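Local coordinates for protein RNA-dependent RNA Polymerase (Bombyx mori cytoplasmic polyhedrosis virus, PDB 6TZ0) that catalyses RNA-templated RNA synthesis, making plus strands by fully conservative transcription and, after core assembly, probably makes the complementary minus strands of the double-stranded genome, at residues A[549-552]-A[553-557]. Residues are numbered along the deposited sequence; the frame is centred on the assembly and turned at random.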
loop_
_atom_site.group_PDB
_atom_site.type_symbol
_atom_site.label_atom_id
_atom_site.label_comp_id
_atom_site.label_asym_id
_atom_site.label_seq_id
_atom_site.Cartn_x
_atom_site.Cartn_y
_atom_site.Cartn_z
ATOM N N ALA A 549 -14.516 9.578 -8.350
ATOM C CA ALA A 549 -15.068 8.311 -7.887
ATOM C C ALA A 549 -14.302 7.157 -8.519
ATOM O O ALA A 549 -14.380 6.947 -9.732
ATOM C CB ALA A 549 -16.551 8.228 -8.226
ATOM N N GLY A 550 -13.569 6.404 -7.700
ATOM C CA GLY A 550 -12.934 5.181 -8.150
ATOM C C GLY A 550 -11.779 5.399 -9.101
ATOM O O GLY A 550 -11.887 5.092 -10.291
ATOM N N MET A 551 -10.670 5.934 -8.595
ATOM C CA MET A 551 -9.616 6.387 -9.493
ATOM C C MET A 551 -8.735 5.240 -9.976
ATOM O O MET A 551 -8.317 5.239 -11.137
ATOM C CB MET A 551 -8.773 7.464 -8.813
ATOM C CG MET A 551 -7.832 8.175 -9.763
ATOM S SD MET A 551 -6.970 9.583 -9.061
ATOM C CE MET A 551 -6.007 10.105 -10.476
ATOM N N ASP A 552 -8.449 4.257 -9.114
ATOM C CA ASP A 552 -7.577 3.151 -9.509
ATOM C C ASP A 552 -8.206 2.270 -10.576
ATOM O O ASP A 552 -7.489 1.699 -11.403
ATOM C CB ASP A 552 -7.205 2.294 -8.303
ATOM C CG ASP A 552 -6.160 2.937 -7.438
ATOM O OD1 ASP A 552 -5.355 3.719 -7.978
ATOM O OD2 ASP A 552 -6.124 2.650 -6.225
ATOM N N ALA A 553 -9.527 2.147 -10.579
ATOM C CA ALA A 553 -10.199 1.425 -11.644
ATOM C C ALA A 553 -10.383 2.273 -12.890
ATOM O O ALA A 553 -10.680 1.727 -13.956
ATOM C CB ALA A 553 -11.554 0.917 -11.160
ATOM N N SER A 554 -10.207 3.589 -12.788
ATOM C CA SER A 554 -10.431 4.482 -13.916
ATOM C C SER A 554 -9.183 4.726 -14.748
ATOM O O SER A 554 -9.305 5.090 -15.920
ATOM C CB SER A 554 -10.967 5.828 -13.428
ATOM O OG SER A 554 -12.229 5.692 -12.807
ATOM N N VAL A 555 -7.996 4.540 -14.176
ATOM C CA VAL A 555 -6.748 4.761 -14.901
ATOM C C VAL A 555 -6.571 3.627 -15.905
ATOM O O VAL A 555 -6.316 2.484 -15.523
ATOM C CB VAL A 555 -5.553 4.848 -13.945
ATOM C CG1 VAL A 555 -4.248 4.957 -14.712
ATOM C CG2 VAL A 555 -5.711 6.030 -13.023
ATOM N N THR A 556 -6.698 3.938 -17.188
ATOM C CA THR A 556 -6.529 2.939 -18.231
ATOM C C THR A 556 -5.041 2.780 -18.540
ATOM O O THR A 556 -4.171 3.270 -17.818
ATOM C CB THR A 556 -7.332 3.324 -19.470
ATOM O OG1 THR A 556 -6.800 4.526 -20.029
ATOM C CG2 THR A 556 -8.774 3.574 -19.100
ATOM N N THR A 557 -4.727 2.083 -19.628
ATOM C CA THR A 557 -3.333 1.920 -20.022
ATOM C C THR A 557 -2.800 3.207 -20.649
ATOM O O THR A 557 -1.660 3.629 -20.385
ATOM C CB THR A 557 -3.229 0.748 -20.994
ATOM O OG1 THR A 557 -3.995 -0.346 -20.484
ATOM C CG2 THR A 557 -1.812 0.280 -21.101
#
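Asp552 and Ala553, successive residues in the middle of a turn, touch chiefly through their shared backbone. The CB of Asp552 points away from 553-557, yet CB lies 3.3 Å from Ala553 N. In return Ala553 CB lies 3.7 Å from Asp552 C; a methyl is small enough to sit against the chain before it, and the backbone of Ala553 hydrogen-bonds to Arg360.

Gly550 precedes this short, weakly bonded helical turn, 551-554, which ends in Ser554 and is gripped mainly at the carbonyl of Met551. Ser554 N lies 3.0 Å from Met551 O and meets it from above the carbonyl plane, whereas Val555 N, 3.1 Å from the same oxygen, comes in almost along the C=O direction. The hydroxyl of Ser554 closes the turn by giving its proton to the carbonyl of Gly550, with OG 2.6 Å from Gly550 O. The torsion chi1 of -63° sets OG beside its own backbone N; the approach is 152° at the oxygen, tilted from the carbonyl plane. A serine suits this buried place, being small and able to supply a donor to the backbone. Gly550 suits the other end, because its positive phi is easy for glycine.

The turn comes two residues after strand 541-548 of the palm. Metal-binding Asp547 and Asp552, with four residues between them, have the spacing of polymerase motif A. Gly550 and Asp552 bind UTP in this protein, although no nucleotide is bound here. Asp552 OD1 makes a weak hydrogen bond to His648 of helix 644-665.

The extended side chain of Met551 touches His648 and Leu652 of that helix, and Asp680; a long, flexible, apolar chain suits this buried spot. Its CG comes 4.4 Å from Val555 CG2, a loose apolar touch, while Val555 CG2, set beside its own backbone N, lies 3.3 Å from Met551 O. The branched, apolar valine fits its buried site, with His647 and His648 also touching it.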